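PDB 5DWA: type II restriction enzyme AgeI from Thalassobius gelatinovorus, which recognises the double-stranded DNA sequence 5'-ACCGGT-3' and cleaves it after the first A, leaving 5'-phosphate ends. Local coordinates for residues Asp30-Leu35 with Tyr72-Arg77; Met1-Asp6 with Val15-Val20; Asp45-Ala50 with Gly93-Val98. All blocks are in the same frame, centred on the assembly; numbering follows the deposited sequence. Where two conformers were deposited one is given.

Contact 1: Asp30-Leu35 with Tyr72-Arg77; sequences DYFVPL and YRIYIR. With nucleotides of chain C.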
loop_
_atom_site.group_PDB
_atom_site.type_symbol
_atom_site.label_atom_id
_atom_site.label_comp_id
_atom_site.label_asym_id
_atom_site.label_seq_id
_atom_site.Cartn_x
_atom_site.Cartn_y
_atom_site.Cartn_z
ATOM N N ASP A 30 -10.447 19.373 -23.077
ATOM C CA ASP A 30 -10.327 19.145 -24.515
ATOM C C ASP A 30 -9.001 18.496 -24.910
ATOM O O ASP A 30 -8.936 17.752 -25.890
ATOM C CB ASP A 30 -10.492 20.457 -25.290
ATOM C CG ASP A 30 -11.926 20.970 -25.282
ATOM O OD1 ASP A 30 -12.833 20.206 -24.890
ATOM O OD2 ASP A 30 -12.138 22.136 -25.678
ATOM N N TYR A 31 -7.947 18.791 -24.158
ATOM C CA TYR A 31 -6.645 18.178 -24.410
ATOM C C TYR A 31 -6.596 16.752 -23.864
ATOM O O TYR A 31 -6.122 15.833 -24.523
ATOM C CB TYR A 31 -5.528 19.016 -23.789
ATOM C CG TYR A 31 -4.154 18.404 -23.930
ATOM C CD1 TYR A 31 -3.562 18.271 -25.176
ATOM C CD2 TYR A 31 -3.448 17.965 -22.819
ATOM C CE1 TYR A 31 -2.297 17.713 -25.316
ATOM C CE2 TYR A 31 -2.186 17.405 -22.947
ATOM C CZ TYR A 31 -1.619 17.282 -24.198
ATOM O OH TYR A 31 -0.366 16.731 -24.328
ATOM N N PHE A 32 -7.127 16.579 -22.661
ATOM C CA PHE A 32 -6.950 15.337 -21.910
ATOM C C PHE A 32 -7.938 14.229 -22.288
ATOM O O PHE A 32 -7.539 13.081 -22.452
ATOM C CB PHE A 32 -7.046 15.652 -20.415
ATOM C CG PHE A 32 -6.866 14.462 -19.505
ATOM C CD1 PHE A 32 -5.812 13.577 -19.672
ATOM C CD2 PHE A 32 -7.740 14.268 -18.441
ATOM C CE1 PHE A 32 -5.644 12.503 -18.807
ATOM C CE2 PHE A 32 -7.580 13.201 -17.572
ATOM C CZ PHE A 32 -6.542 12.317 -17.753
ATOM N N VAL A 33 -9.218 14.567 -22.432
ATOM C CA VAL A 33 -10.230 13.552 -22.719
ATOM C C VAL A 33 -9.861 12.655 -23.909
ATOM O O VAL A 33 -9.929 11.431 -23.786
ATOM C CB VAL A 33 -11.620 14.184 -22.962
ATOM C CG1 VAL A 33 -12.578 13.157 -23.552
ATOM C CG2 VAL A 33 -12.180 14.749 -21.661
ATOM N N PRO A 34 -9.441 13.241 -25.050
ATOM C CA PRO A 34 -9.136 12.346 -26.173
ATOM C C PRO A 34 -7.917 11.454 -25.945
ATOM O O PRO A 34 -7.688 10.535 -26.729
ATOM C CB PRO A 34 -8.871 13.312 -27.338
ATOM C CG PRO A 34 -9.462 14.603 -26.931
ATOM C CD PRO A 34 -9.305 14.655 -25.439
ATOM N N LEU A 35 -7.150 11.717 -24.889
ATOM C CA LEU A 35 -5.950 10.939 -24.611
ATOM C C LEU A 35 -6.240 9.731 -23.727
ATOM O O LEU A 35 -5.454 8.782 -23.696
ATOM C CB LEU A 35 -4.888 11.812 -23.935
ATOM C CG LEU A 35 -4.442 13.074 -24.672
ATOM C CD1 LEU A 35 -3.346 13.784 -23.876
ATOM C CD2 LEU A 35 -3.956 12.735 -26.076
ATOM N N TYR A 72 -7.968 13.365 -12.246
ATOM C CA TYR A 72 -8.552 12.174 -11.631
ATOM C C TYR A 72 -10.008 11.976 -12.000
ATOM O O TYR A 72 -10.424 10.895 -12.407
ATOM C CB TYR A 72 -8.421 12.297 -10.120
ATOM C CG TYR A 72 -9.080 11.244 -9.257
ATOM C CD1 TYR A 72 -8.855 9.885 -9.458
ATOM C CD2 TYR A 72 -9.843 11.625 -8.163
ATOM C CE1 TYR A 72 -9.424 8.934 -8.620
ATOM C CE2 TYR A 72 -10.410 10.693 -7.334
ATOM C CZ TYR A 72 -10.192 9.358 -7.548
ATOM O OH TYR A 72 -10.757 8.453 -6.680
ATOM N N ARG A 73 -10.781 13.044 -11.841
ATOM C CA ARG A 73 -12.219 12.975 -12.055
ATOM C C ARG A 73 -12.566 12.710 -13.507
ATOM O O ARG A 73 -13.434 11.890 -13.810
ATOM C CB ARG A 73 -12.883 14.270 -11.594
ATOM C CG ARG A 73 -12.838 14.466 -10.101
ATOM C CD ARG A 73 -13.557 13.353 -9.362
ATOM N NE ARG A 73 -13.367 13.495 -7.925
ATOM C CZ ARG A 73 -13.859 12.667 -7.011
ATOM N NH1 ARG A 73 -14.581 11.616 -7.373
ATOM N NH2 ARG A 73 -13.617 12.887 -5.732
ATOM N N ILE A 74 -11.893 13.417 -14.403
ATOM C CA ILE A 74 -12.120 13.230 -15.824
ATOM C C ILE A 74 -11.721 11.813 -16.241
ATOM O O ILE A 74 -12.437 11.153 -16.989
ATOM C CB ILE A 74 -11.350 14.274 -16.659
ATOM C CG1 ILE A 74 -11.945 15.667 -16.424
ATOM C CG2 ILE A 74 -11.408 13.928 -18.129
ATOM C CD1 ILE A 74 -11.224 16.789 -17.144
ATOM N N TYR A 75 -10.575 11.345 -15.748
ATOM C CA TYR A 75 -10.114 10.001 -16.063
ATOM C C TYR A 75 -11.136 8.952 -15.617
ATOM O O TYR A 75 -11.511 8.066 -16.388
ATOM C CB TYR A 75 -8.750 9.749 -15.412
ATOM C CG TYR A 75 -8.090 8.468 -15.854
ATOM C CD1 TYR A 75 -7.194 8.468 -16.916
ATOM C CD2 TYR A 75 -8.348 7.260 -15.211
ATOM C CE1 TYR A 75 -6.583 7.309 -17.340
ATOM C CE2 TYR A 75 -7.729 6.084 -15.619
ATOM C CZ TYR A 75 -6.844 6.119 -16.689
ATOM O OH TYR A 75 -6.215 4.980 -17.132
ATOM N N ILE A 76 -11.591 9.062 -14.374
ATOM C CA ILE A 76 -12.593 8.142 -13.842
ATOM C C ILE A 76 -13.891 8.144 -14.666
ATOM O O ILE A 76 -14.498 7.089 -14.871
ATOM C CB ILE A 76 -12.905 8.478 -12.359
ATOM C CG1 ILE A 76 -11.677 8.210 -11.486
ATOM C CG2 ILE A 76 -14.113 7.689 -11.856
ATOM C CD1 ILE A 76 -11.174 6.792 -11.558
ATOM N N ARG A 77 -14.303 9.314 -15.152
ATOM C CA ARG A 77 -15.523 9.424 -15.952
ATOM C C ARG A 77 -15.353 8.834 -17.341
ATOM O O ARG A 77 -16.252 8.173 -17.869
ATOM C CB ARG A 77 -15.945 10.887 -16.083
ATOM C CG ARG A 77 -17.221 11.075 -16.920
ATOM C CD ARG A 77 -17.566 12.538 -17.147
ATOM N NE ARG A 77 -16.706 13.172 -18.144
ATOM C CZ ARG A 77 -16.044 14.305 -17.936
ATOM N NH1 ARG A 77 -16.141 14.922 -16.768
ATOM N NH2 ARG A 77 -15.287 14.823 -18.894
ATOM P P DG C 8 -11.006 9.181 -2.982
ATOM O OP1 DG C 8 -11.298 9.576 -4.383
ATOM O OP2 DG C 8 -10.519 10.209 -2.033
ATOM O "O5'" DG C 8 -12.315 8.496 -2.415
ATOM C "C5'" DG C 8 -12.892 7.427 -3.161
ATOM C "C4'" DG C 8 -13.443 6.356 -2.241
ATOM O "O4'" DG C 8 -12.358 5.682 -1.548
ATOM C "C3'" DG C 8 -14.383 6.859 -1.173
ATOM O "O3'" DG C 8 -15.429 5.915 -1.056
ATOM C "C2'" DG C 8 -13.488 6.940 0.086
ATOM C "C1'" DG C 8 -12.521 5.795 -0.132
ATOM N N9 DG C 8 -11.182 6.003 0.408
ATOM C C8 DG C 8 -10.412 7.138 0.316
ATOM N N7 DG C 8 -9.211 6.994 0.837
ATOM C C5 DG C 8 -9.183 5.668 1.244
ATOM C C6 DG C 8 -8.157 4.935 1.873
ATOM O O6 DG C 8 -7.023 5.319 2.161
ATOM N N1 DG C 8 -8.539 3.622 2.139
ATOM C C2 DG C 8 -9.766 3.080 1.834
ATOM N N2 DG C 8 -9.962 1.781 2.161
ATOM N N3 DG C 8 -10.736 3.764 1.248
ATOM C C4 DG C 8 -10.379 5.044 0.991
ATOM P P DG C 7 -4.801 8.730 -5.320
ATOM O OP1 DG C 7 -5.160 9.546 -6.499
ATOM O OP2 DG C 7 -3.944 9.290 -4.265
ATOM O "O5'" DG C 7 -6.158 8.290 -4.604
ATOM C "C5'" DG C 7 -7.155 7.590 -5.309
ATOM C "C4'" DG C 7 -8.224 7.121 -4.334
ATOM O "O4'" DG C 7 -7.727 5.990 -3.575
ATOM C "C3'" DG C 7 -8.628 8.155 -3.294
ATOM O "O3'" DG C 7 -9.976 7.957 -2.979
ATOM C "C2'" DG C 7 -7.725 7.810 -2.104
ATOM C "C1'" DG C 7 -7.705 6.296 -2.181
ATOM N N9 DG C 7 -6.494 5.690 -1.663
ATOM C C8 DG C 7 -5.332 6.323 -1.282
ATOM N N7 DG C 7 -4.391 5.491 -0.932
ATOM C C5 DG C 7 -4.952 4.238 -1.128
ATOM C C6 DG C 7 -4.408 2.950 -0.925
ATOM O O6 DG C 7 -3.271 2.650 -0.536
ATOM N N1 DG C 7 -5.312 1.950 -1.247
ATOM C C2 DG C 7 -6.589 2.162 -1.705
ATOM N N2 DG C 7 -7.312 1.071 -1.968
ATOM N N3 DG C 7 -7.112 3.361 -1.894
ATOM C C4 DG C 7 -6.241 4.347 -1.588
#
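Phe-32 reaches from helix 22-36 to helix 63-78 and packs against Ile-74 and Tyr-75. With CG anti to the backbone N (chi1 -179°), the ring extends to helix 63-78. It passes alongside Ile-74, the two side chains running in opposite directions, with Phe-32 CD2 3.7 Å from Ile-74 CG2. Further out, Phe-32 CZ meets the Tyr-75 ring at its edge, in the ring plane, 4.0 Å from Tyr-75 CD1. Val-33, partly exposed, crosses Ile-74 at about a right angle, and Val-33 CG2 lies 3.7 Å from Ile-74 CG2. This is the tight part of the contact. Leu-71 of helix 63-78 also packs on Phe-32.

The loose, solvent side lies at Arg-77, which is exposed. Its NH2 is 4.2 Å from Val-33 CG2. The short helix axes stay 10.0 Å apart at their closest and are inclined at 36°, so side chains fill the space between them.

The far side of helix 63-78 faces DNA. Tyr-72 OH donates a hydrogen bond of 2.6 Å to OP1 of DG8 of chain C. Tyr-75 OH is hydrogen-bonded to Ser-87.

No hydrogen bond joins the two segments. The helices are held here by apolar packing, while the polar chemistry of 72-77 is directed elsewhere, in part to a phosphate of the pre-specific DNA complex.

Contact 2: Met1-Asp6 with Val15-Val20; sequences MRLDLD and VMLDNV
Met-1 is gripped by the turn that follows strand 11-16. Its N donates to Leu-17 O (2.9 Å) and to Val-20 O (3.2 Å), the first from above the carbonyl plane and the second within it. Leu-17 N returns a nearly straight bond to Met-1 O (2.8 Å, 174°). The type II turn Leu-17 to Val-20 brings both acceptors to the terminus. Met-1 CG sits between N and the carbonyl carbon (chi1 67°). The side chain crosses Val-20 at a slant, CB and CG beside Val-20 O and Met-1 SD 4.0 Å from Val-20 CG1. An alanine here would lack CG, SD and CE, and would probably leave a gap beside Val-20 CG1.

The strands form an antiparallel hairpin. On its buried face Val-15 CG1 is a bump between Leu-3 CB, at 3.9 Å, and Leu-5 CD1. Leu-3 CD1 fits against CB and CD2 of Leu-17. Tyr-25 and His-69 pack on this face.

On the exposed face, one of two conformers of Met-16 bends so that its SD rests 3.7 Å from Arg-2 CA. Arg-2 turns off to a salt bridge with Asp-4.

The chain start is thus fixed by backbone bonds, with apolar packing inward and charge outward.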
loop_
_atom_site.group_PDB
_atom_site.type_symbol
_atom_site.label_atom_id
_atom_site.label_comp_id
_atom_site.label_asym_id
_atom_site.label_seq_id
_atom_site.Cartn_x
_atom_site.Cartn_y
_atom_site.Cartn_z
ATOM N N MET A 1 -13.482 28.516 -9.906
ATOM C CA MET A 1 -14.805 28.068 -10.328
ATOM C C MET A 1 -15.381 27.067 -9.336
ATOM O O MET A 1 -14.646 26.459 -8.561
ATOM C CB MET A 1 -14.743 27.434 -11.717
ATOM C CG MET A 1 -13.954 26.132 -11.752
ATOM S SD MET A 1 -13.831 25.400 -13.388
ATOM C CE MET A 1 -15.456 24.676 -13.567
ATOM N N ARG A 2 -16.697 26.896 -9.361
ATOM C CA ARG A 2 -17.319 25.829 -8.596
ATOM C C ARG A 2 -17.324 24.564 -9.440
ATOM O O ARG A 2 -17.893 24.537 -10.529
ATOM C CB ARG A 2 -18.743 26.187 -8.171
ATOM C CG ARG A 2 -19.353 25.160 -7.226
ATOM C CD ARG A 2 -20.846 25.347 -7.054
ATOM N NE ARG A 2 -21.583 24.790 -8.183
ATOM C CZ ARG A 2 -22.891 24.930 -8.364
ATOM N NH1 ARG A 2 -23.614 25.620 -7.491
ATOM N NH2 ARG A 2 -23.472 24.383 -9.420
ATOM N N LEU A 3 -16.675 23.520 -8.936
ATOM C CA LEU A 3 -16.666 22.233 -9.614
ATOM C C LEU A 3 -17.872 21.397 -9.230
ATOM O O LEU A 3 -18.202 21.284 -8.054
ATOM C CB LEU A 3 -15.386 21.464 -9.286
ATOM C CG LEU A 3 -14.302 21.435 -10.358
ATOM C CD1 LEU A 3 -13.123 20.608 -9.869
ATOM C CD2 LEU A 3 -14.849 20.874 -11.658
ATOM N N ASP A 4 -18.524 20.809 -10.225
ATOM C CA ASP A 4 -19.625 19.893 -9.973
ATOM C C ASP A 4 -19.142 18.471 -10.198
ATOM O O ASP A 4 -18.754 18.103 -11.306
ATOM C CB ASP A 4 -20.816 20.211 -10.878
ATOM C CG ASP A 4 -21.281 21.643 -10.738
ATOM O OD1 ASP A 4 -21.184 22.194 -9.621
ATOM O OD2 ASP A 4 -21.734 22.222 -11.749
ATOM N N LEU A 5 -19.155 17.671 -9.141
ATOM C CA LEU A 5 -18.600 16.327 -9.213
ATOM C C LEU A 5 -19.689 15.274 -9.189
ATOM O O LEU A 5 -20.497 15.227 -8.265
ATOM C CB LEU A 5 -17.622 16.090 -8.063
ATOM C CG LEU A 5 -16.509 17.131 -7.916
ATOM C CD1 LEU A 5 -15.568 16.742 -6.788
ATOM C CD2 LEU A 5 -15.764 17.333 -9.229
ATOM N N ASP A 6 -19.697 14.428 -10.212
ATOM C CA ASP A 6 -20.658 13.339 -10.293
ATOM C C ASP A 6 -20.165 12.155 -9.476
ATOM O O ASP A 6 -19.206 11.484 -9.857
ATOM C CB ASP A 6 -20.881 12.928 -11.748
ATOM C CG ASP A 6 -22.218 12.239 -11.966
ATOM O OD1 ASP A 6 -22.706 11.549 -11.046
ATOM O OD2 ASP A 6 -22.783 12.395 -13.069
ATOM N N VAL A 15 -17.057 21.421 -5.064
ATOM C CA VAL A 15 -15.841 21.860 -4.408
ATOM C C VAL A 15 -15.337 23.059 -5.200
ATOM O O VAL A 15 -15.521 23.131 -6.416
ATOM C CB VAL A 15 -14.772 20.730 -4.331
ATOM C CG1 VAL A 15 -14.264 20.367 -5.718
ATOM C CG2 VAL A 15 -13.614 21.140 -3.420
ATOM N N MET A 16 -14.721 24.019 -4.521
ATOM C CA MET A 16 -14.200 25.189 -5.219
ATOM C C MET A 16 -12.801 24.927 -5.767
ATOM O O MET A 16 -11.925 24.436 -5.056
ATOM C CB MET A 16 -14.189 26.407 -4.295
ATOM C CG MET A 16 -15.575 26.827 -3.828
ATOM S SD MET A 16 -16.678 27.236 -5.198
ATOM C CE MET A 16 -15.781 28.593 -5.944
ATOM N N LEU A 17 -12.617 25.254 -7.040
ATOM C CA LEU A 17 -11.353 25.078 -7.732
ATOM C C LEU A 17 -10.801 26.457 -8.071
ATOM O O LEU A 17 -11.120 27.033 -9.120
ATOM C CB LEU A 17 -11.539 24.226 -8.988
ATOM C CG LEU A 17 -10.284 23.899 -9.794
ATOM C CD1 LEU A 17 -9.352 23.010 -8.974
ATOM C CD2 LEU A 17 -10.651 23.243 -11.121
ATOM N N ASP A 18 -9.990 26.985 -7.158
ATOM C CA ASP A 18 -9.461 28.343 -7.251
ATOM C C ASP A 18 -8.542 28.546 -8.445
ATOM O O ASP A 18 -7.761 27.662 -8.797
ATOM C CB ASP A 18 -8.705 28.698 -5.969
ATOM C CG ASP A 18 -9.549 28.515 -4.727
ATOM O OD1 ASP A 18 -10.710 28.972 -4.729
ATOM O OD2 ASP A 18 -9.052 27.913 -3.753
ATOM N N ASN A 19 -8.643 29.728 -9.053
ATOM C CA ASN A 19 -7.810 30.131 -10.188
ATOM C C ASN A 19 -7.895 29.189 -11.383
ATOM O O ASN A 19 -6.917 28.982 -12.104
ATOM C CB ASN A 19 -6.359 30.296 -9.737
ATOM C CG ASN A 19 -6.185 31.477 -8.805
ATOM O OD1 ASN A 19 -6.353 32.630 -9.213
ATOM N ND2 ASN A 19 -5.880 31.202 -7.546
ATOM N N VAL A 20 -9.080 28.622 -11.579
ATOM C CA VAL A 20 -9.409 27.898 -12.795
ATOM C C VAL A 20 -10.759 28.399 -13.271
ATOM O O VAL A 20 -11.737 28.334 -12.533
ATOM C CB VAL A 20 -9.478 26.374 -12.579
ATOM C CG1 VAL A 20 -9.850 25.667 -13.879
ATOM C CG2 VAL A 20 -8.156 25.852 -12.040
#

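Contact 3: Asp45-Ala50 with Gly93-Val98; sequences DAIGQA and GEAFEV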
loop_
_atom_site.group_PDB
_atom_site.type_symbol
_atom_site.label_atom_id
_atom_site.label_comp_id
_atom_site.label_asym_id
_atom_site.label_seq_id
_atom_site.Cartn_x
_atom_site.Cartn_y
_atom_site.Cartn_z
ATOM N N ASP A 45 1.499 8.514 -19.770
ATOM C CA ASP A 45 1.863 9.625 -20.645
ATOM C C ASP A 45 0.715 10.609 -20.850
ATOM O O ASP A 45 0.917 11.827 -20.846
ATOM C CB ASP A 45 2.349 9.095 -21.999
ATOM C CG ASP A 45 3.680 8.406 -21.897
ATOM O OD1 ASP A 45 4.530 8.885 -21.116
ATOM O OD2 ASP A 45 3.880 7.387 -22.589
ATOM N N ALA A 46 -0.498 10.089 -21.016
ATOM C CA ALA A 46 -1.678 10.938 -21.111
ATOM C C ALA A 46 -1.839 11.823 -19.871
ATOM O O ALA A 46 -1.995 13.035 -19.977
ATOM C CB ALA A 46 -2.918 10.083 -21.320
ATOM N N ILE A 47 -1.805 11.214 -18.692
ATOM C CA ILE A 47 -2.003 11.958 -17.457
ATOM C C ILE A 47 -0.817 12.877 -17.177
ATOM O O ILE A 47 -0.990 14.040 -16.808
ATOM C CB ILE A 47 -2.221 10.995 -16.277
ATOM C CG1 ILE A 47 -3.461 10.129 -16.500
ATOM C CG2 ILE A 47 -2.339 11.754 -14.954
ATOM C CD1 ILE A 47 -3.452 8.875 -15.652
ATOM N N GLY A 48 0.392 12.353 -17.386
ATOM C CA GLY A 48 1.604 13.112 -17.139
ATOM C C GLY A 48 1.667 14.362 -17.989
ATOM O O GLY A 48 1.905 15.463 -17.476
ATOM N N GLN A 49 1.440 14.200 -19.289
ATOM C CA GLN A 49 1.497 15.342 -20.198
ATOM C C GLN A 49 0.326 16.287 -19.958
ATOM O O GLN A 49 0.493 17.504 -20.008
ATOM C CB GLN A 49 1.536 14.883 -21.664
ATOM C CG GLN A 49 2.807 14.123 -22.061
ATOM C CD GLN A 49 4.103 14.869 -21.732
ATOM O OE1 GLN A 49 4.161 16.099 -21.767
ATOM N NE2 GLN A 49 5.149 14.115 -21.406
ATOM N N ALA A 50 -0.859 15.745 -19.656
ATOM C CA ALA A 50 -1.989 16.604 -19.342
ATOM C C ALA A 50 -1.737 17.441 -18.086
ATOM O O ALA A 50 -2.197 18.580 -17.979
ATOM C CB ALA A 50 -3.247 15.781 -19.182
ATOM N N GLY A 93 0.446 6.860 -10.776
ATOM C CA GLY A 93 1.706 6.893 -10.050
ATOM C C GLY A 93 2.852 7.139 -11.005
ATOM O O GLY A 93 3.660 8.050 -10.819
ATOM N N GLU A 94 2.904 6.331 -12.059
ATOM C CA GLU A 94 3.926 6.524 -13.076
ATOM C C GLU A 94 3.734 7.844 -13.821
ATOM O O GLU A 94 4.702 8.451 -14.290
ATOM C CB GLU A 94 3.932 5.347 -14.052
ATOM C CG GLU A 94 4.352 4.047 -13.369
ATOM C CD GLU A 94 4.658 2.918 -14.333
ATOM O OE1 GLU A 94 4.215 2.988 -15.495
ATOM O OE2 GLU A 94 5.364 1.965 -13.919
ATOM N N ALA A 95 2.497 8.313 -13.921
ATOM C CA ALA A 95 2.261 9.587 -14.592
ATOM C C ALA A 95 2.929 10.744 -13.854
ATOM O O ALA A 95 3.401 11.682 -14.485
ATOM C CB ALA A 95 0.771 9.848 -14.737
ATOM N N PHE A 96 2.967 10.702 -12.524
ATOM C CA PHE A 96 3.607 11.790 -11.791
ATOM C C PHE A 96 5.128 11.777 -12.038
ATOM O O PHE A 96 5.755 12.833 -12.180
ATOM C CB PHE A 96 3.264 11.696 -10.299
ATOM C CG PHE A 96 3.848 12.804 -9.469
ATOM C CD1 PHE A 96 3.790 14.123 -9.883
ATOM C CD2 PHE A 96 4.445 12.515 -8.255
ATOM C CE1 PHE A 96 4.328 15.136 -9.097
ATOM C CE2 PHE A 96 4.991 13.517 -7.463
ATOM C CZ PHE A 96 4.934 14.829 -7.885
ATOM N N GLU A 97 5.719 10.586 -12.107
ATOM C CA GLU A 97 7.122 10.464 -12.527
ATOM C C GLU A 97 7.350 11.096 -13.906
ATOM O O GLU A 97 8.296 11.866 -14.094
ATOM C CB GLU A 97 7.553 9.007 -12.570
ATOM C CG GLU A 97 7.390 8.281 -11.243
ATOM C CD GLU A 97 7.769 6.826 -11.392
ATOM O OE1 GLU A 97 8.969 6.549 -11.576
ATOM O OE2 GLU A 97 6.870 5.964 -11.369
ATOM N N VAL A 98 6.497 10.750 -14.871
ATOM C CA VAL A 98 6.578 11.336 -16.214
ATOM C C VAL A 98 6.542 12.856 -16.145
ATOM O O VAL A 98 7.338 13.535 -16.782
ATOM C CB VAL A 98 5.429 10.843 -17.124
ATOM C CG1 VAL A 98 5.351 11.681 -18.412
ATOM C CG2 VAL A 98 5.615 9.381 -17.465
#
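Val-98 has CG1 anti to its backbone N (chi1 168°) and CG2 beside that N, and the two methyls meet Asp-45 and Gln-49 on helix 43-57. Asp-45 CG is anti to the carbonyl carbon (chi1 -70°). Its CB points away from helix 84-109, yet the carboxylate reaches Val-98. Asp-45 OD1 lies 3.8 Å from Val-98 CG2. Gln-49 bends at chi2, and its NE2 is 3.9 Å from Val-98 CG1. Both polar side chains cross the valine at about a right angle. Gln-49 NE2 has its polar partner on the same helix as the valine, a hydrogen bond to Glu-102.

Gly-48 is the point of closest backbone approach. Its CA is 4.4 Å from Ala-95 CA and 3.5 Å from Ala-95 O. A CB at this position would collide with Val-98 CG1 and crowd Ala-95 O. This is a close helix-helix crossing made through small residues, with the short axes 7.5 Å apart and inclined at 45°. It joins helix 43-57 to the long helix 84-109 in the helical part of this PD-(D/E)XK nuclease.

Beside the glycine, Ala-95 CB presses against the branch of Ile-47, 3.6 Å from Ile-47 CB and nearly as near to Ile-47 CG2. Trp-67 of helix 63-78 packs on both Ile-47 and Ala-95. Glu-94 turns aside from this packing. It forms a salt bridge with Arg-44 and touches a sugar of the bound DNA.

Contacts 1 and 3 belong to one bundle of helices. Phe-32 CD1 of contact 1 lies 3.4 Å from Ala-50 CB of contact 3, and their segments alternate along the chain. The centre of contact 3 lies about 10 Å from the centre of the chain, yet it is only partly buried. It joins backbones through small residues. Contact 1, its centre about 19 Å out, is buried and spans a wider gap with larger side chains. Contact 2 is peripheral but largely buried against helices 22-36 and 63-78. It alone has hydrogen bonds across its segments. It meets contact 1 where one conformer of Arg-73 packs on Leu-5, but does not touch contact 3.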